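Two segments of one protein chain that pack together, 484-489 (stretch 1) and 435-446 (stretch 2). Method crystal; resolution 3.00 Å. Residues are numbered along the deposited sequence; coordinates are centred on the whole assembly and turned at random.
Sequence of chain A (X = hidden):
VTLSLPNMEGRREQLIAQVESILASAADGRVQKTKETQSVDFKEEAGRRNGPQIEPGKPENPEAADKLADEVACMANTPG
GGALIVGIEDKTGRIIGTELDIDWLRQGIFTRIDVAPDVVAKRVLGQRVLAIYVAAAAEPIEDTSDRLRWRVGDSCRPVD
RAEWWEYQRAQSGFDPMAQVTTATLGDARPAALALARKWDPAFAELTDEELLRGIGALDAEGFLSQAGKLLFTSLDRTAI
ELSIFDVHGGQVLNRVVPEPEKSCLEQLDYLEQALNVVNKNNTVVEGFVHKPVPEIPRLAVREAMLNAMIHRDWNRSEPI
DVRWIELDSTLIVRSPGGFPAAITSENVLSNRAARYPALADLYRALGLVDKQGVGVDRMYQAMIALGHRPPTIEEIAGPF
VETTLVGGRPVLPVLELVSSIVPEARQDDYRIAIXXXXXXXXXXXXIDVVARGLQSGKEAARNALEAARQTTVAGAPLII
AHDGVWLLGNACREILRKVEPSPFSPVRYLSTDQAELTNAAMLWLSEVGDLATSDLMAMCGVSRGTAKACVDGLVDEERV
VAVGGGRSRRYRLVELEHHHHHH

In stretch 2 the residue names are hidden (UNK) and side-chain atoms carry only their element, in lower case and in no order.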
# COMPACT_ATOMS: atom_id res chain seq x y z
N GLY A 484 7.65 29.24 15.21
CA GLY A 484 6.48 28.55 14.70
C GLY A 484 6.87 27.44 13.74
O GLY A 484 6.08 27.07 12.88
N VAL A 485 8.08 26.92 13.89
CA VAL A 485 8.54 25.86 13.01
C VAL A 485 9.20 24.75 13.81
O VAL A 485 9.24 24.82 15.04
CB VAL A 485 9.55 26.40 11.99
CG1 VAL A 485 8.95 27.59 11.26
CG2 VAL A 485 10.82 26.81 12.69
N TRP A 486 9.69 23.74 13.12
CA TRP A 486 10.37 22.62 13.77
C TRP A 486 11.76 22.47 13.21
O TRP A 486 12.00 22.79 12.05
CB TRP A 486 9.61 21.32 13.52
CG TRP A 486 8.63 21.02 14.54
CD1 TRP A 486 8.88 20.61 15.83
CD2 TRP A 486 7.22 21.12 14.41
NE1 TRP A 486 7.69 20.45 16.51
CE2 TRP A 486 6.66 20.76 15.66
CE3 TRP A 486 6.37 21.49 13.36
CZ2 TRP A 486 5.27 20.75 15.88
CZ3 TRP A 486 4.99 21.48 13.58
CH2 TRP A 486 4.45 21.11 14.83
N LEU A 487 12.68 21.96 14.02
CA LEU A 487 14.03 21.77 13.52
C LEU A 487 14.84 20.72 14.28
O LEU A 487 14.63 20.47 15.46
CB LEU A 487 14.77 23.12 13.48
CG LEU A 487 14.56 24.11 14.62
CD1 LEU A 487 15.43 23.68 15.79
CD2 LEU A 487 14.93 25.51 14.18
N LEU A 488 15.76 20.09 13.55
CA LEU A 488 16.60 19.04 14.10
C LEU A 488 17.25 19.44 15.42
O LEU A 488 17.75 20.55 15.55
CB LEU A 488 17.67 18.68 13.07
CG LEU A 488 18.37 17.34 13.27
CD1 LEU A 488 17.37 16.20 13.21
CD2 LEU A 488 19.43 17.18 12.20
N GLY A 489 17.23 18.53 16.39
CA GLY A 489 17.83 18.82 17.69
C GLY A 489 19.34 18.75 17.67
O GLY A 489 19.90 17.92 16.95
N UNK A 435 10.77 12.73 7.88
CA UNK A 435 11.05 13.91 8.68
C UNK A 435 12.56 14.13 8.78
O UNK A 435 13.04 15.21 8.44
c UNK A 435 10.46 13.82 10.09
c UNK A 435 8.95 13.90 10.00
c UNK A 435 10.98 14.96 10.94
N UNK A 436 13.32 13.13 9.23
CA UNK A 436 14.76 13.35 9.31
C UNK A 436 15.34 13.74 7.95
O UNK A 436 16.24 14.59 7.88
c UNK A 436 15.47 12.11 9.84
c UNK A 436 15.36 11.98 11.36
c UNK A 436 16.08 13.14 12.00
c UNK A 436 15.93 10.65 11.83
N UNK A 437 14.82 13.16 6.87
CA UNK A 437 15.37 13.51 5.57
C UNK A 437 15.13 14.98 5.22
O UNK A 437 16.05 15.67 4.82
c UNK A 437 16.43 13.64 0.57
o UNK A 437 16.95 14.00 -0.66
c UNK A 437 15.12 13.99 0.90
c UNK A 437 14.83 12.60 4.47
c UNK A 437 14.61 13.63 2.15
c UNK A 437 16.69 12.59 2.73
c UNK A 437 15.38 12.93 3.08
c UNK A 437 17.22 12.94 1.48
N UNK A 438 13.90 15.45 5.37
CA UNK A 438 13.63 16.85 5.05
C UNK A 438 14.58 17.76 5.81
O UNK A 438 14.96 18.82 5.32
c UNK A 438 11.19 16.46 4.57
c UNK A 438 9.80 16.92 4.91
c UNK A 438 12.20 17.22 5.41
c UNK A 438 11.51 16.70 3.10
N UNK A 439 14.96 17.36 7.02
CA UNK A 439 15.87 18.18 7.80
C UNK A 439 17.33 18.04 7.39
O UNK A 439 18.16 18.87 7.79
c UNK A 439 15.71 17.90 9.29
c UNK A 439 14.44 18.40 9.96
c UNK A 439 14.20 19.88 9.70
c UNK A 439 14.61 18.16 11.45
N UNK A 440 17.65 17.00 6.61
CA UNK A 440 19.02 16.80 6.12
C UNK A 440 19.26 17.89 5.09
O UNK A 440 20.40 18.29 4.85
c UNK A 440 18.95 12.96 5.81
c UNK A 440 19.53 13.24 8.52
c UNK A 440 19.20 14.24 6.33
c UNK A 440 19.20 15.44 5.41
c UNK A 440 18.99 11.83 6.63
c UNK A 440 19.28 11.97 7.98
c UNK A 440 19.50 14.37 7.69
N UNK A 441 18.17 18.35 4.47
CA UNK A 441 18.22 19.39 3.45
C UNK A 441 17.94 20.75 4.09
O UNK A 441 18.85 21.51 4.38
n UNK A 441 18.00 17.03 -0.09
c UNK A 441 18.12 17.15 1.23
o UNK A 441 19.15 16.84 1.84
c UNK A 441 17.14 19.15 2.39
c UNK A 441 16.93 17.72 1.96
N UNK A 442 16.65 21.03 4.28
CA UNK A 442 16.21 22.28 4.87
C UNK A 442 16.68 22.44 6.31
O UNK A 442 16.96 21.46 7.00
n UNK A 442 11.98 23.13 4.14
c UNK A 442 12.59 21.93 3.57
n UNK A 442 11.01 25.21 4.01
n UNK A 442 11.63 24.10 2.09
c UNK A 442 14.68 22.34 4.82
c UNK A 442 11.55 24.15 3.41
c UNK A 442 14.09 22.07 3.45
N UNK A 443 16.78 23.69 6.79
CA UNK A 443 17.21 23.98 8.15
C UNK A 443 16.03 23.85 9.13
O UNK A 443 16.17 23.35 10.25
c UNK A 443 17.70 25.42 8.04
c UNK A 443 16.73 26.01 7.09
c UNK A 443 16.62 24.93 6.02
N UNK A 444 14.86 24.30 8.70
CA UNK A 444 13.67 24.20 9.52
C UNK A 444 12.59 23.48 8.73
O UNK A 444 12.61 23.48 7.49
c UNK A 444 12.63 26.41 8.80
c UNK A 444 13.01 27.76 6.82
c UNK A 444 13.16 25.59 9.94
c UNK A 444 11.26 26.50 8.58
c UNK A 444 11.64 27.84 6.60
c UNK A 444 10.75 27.21 7.49
c UNK A 444 13.50 27.05 7.92
N UNK A 445 11.65 22.87 9.43
CA UNK A 445 10.59 22.15 8.75
C UNK A 445 9.22 22.60 9.28
O UNK A 445 9.03 22.82 10.47
c UNK A 445 10.83 20.61 8.91
c UNK A 445 10.31 19.89 7.68
c UNK A 445 11.07 20.28 6.43
c UNK A 445 10.17 20.05 10.15
N UNK A 446 8.27 22.79 8.36
CA UNK A 446 6.93 23.20 8.74
C UNK A 446 5.95 22.10 8.39
O UNK A 446 6.22 21.28 7.52
c UNK A 446 7.13 24.60 6.65
c UNK A 446 6.48 24.49 8.01
o UNK A 446 5.05 24.48 7.84

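Position 435 carries three carbons, the first bearing the other two, and none reaches stretch 1: this beta-branched side chain is Val 435. At 436 there are four carbons, forked at the second, and a terminal carbon comes near the side chain of Leu 488. That fork gives Leu 436, whose CD2 lies 3.5 Å from Leu 488 CD1; its CA-to-CB bond points sideways, yet its end comes nearer.

Position 437 has one carbon leading to a six-carbon ring that bears an oxygen, far from the strand: Tyr 437. Position 438 again shows four carbons forked at the second, out of reach, hence Leu 438. The same pattern recurs at 439, where the CA-to-CB bond points toward the strand and the side chain touches the backbone and side chain of Leu 488. It is Leu 439; its CD1 sits 3.1 Å from Leu 488 N, a tight packing against backbone, and 3.5 Å from Leu 488 CB.

At 440 one carbon leads to a bare six-carbon ring; its CA-to-CB bond points away, though its end comes nearer without making close contact: Phe 440. Position 441 has two carbons, then a third holding one oxygen and one nitrogen, an amide out of reach of stretch 1: Gln 441.

Position 442 has three carbons, a nitrogen, then a carbon with two more nitrogens, a guanidinium that does not touch stretch 1: Arg 442. At 443 three carbons close onto the backbone nitrogen; the CA-to-CB bond points away and the ring does not touch stretch 1. This is Pro 443, and only its backbone O comes near, 3.5 Å from Leu 487 CB, with no hydrogen bond. Position 444 is one carbon and an unsubstituted six-carbon ring beside Val 485, so Phe 444; its CD2 is 3.7 Å from Val 485 CG1. Arg 442 NE makes a weak hydrogen bond to Phe 444 O.

Four carbons at 445, forked at the first with one arm two carbons long, pack a carbon on Trp 486 CB: Ile 445, whose CG2 lies 3.6 Å from Trp 486 CB. At 446 one carbon carries an oxygen and a carbon, neither touching stretch 1: Thr 446, whose hydroxyl caps a helix just past the stretch.

The contact combines two devices. A single antiparallel bridge fixes register: Ile 445 N donates to Trp 486 O at 2.6 Å, and Trp 486 N to Ile 445 O at 2.9 Å. The helix crosses the strand at 85°, so its match is local: Leu 436 and Leu 439, three residues apart, both meet Leu 488. Polar pairing sets the alignment, and apolar packing lies beside it, the two leucines on Leu 488 and Phe 444 on Val 485.

Stretch 2 435-446: VLYLLFQRPFIT
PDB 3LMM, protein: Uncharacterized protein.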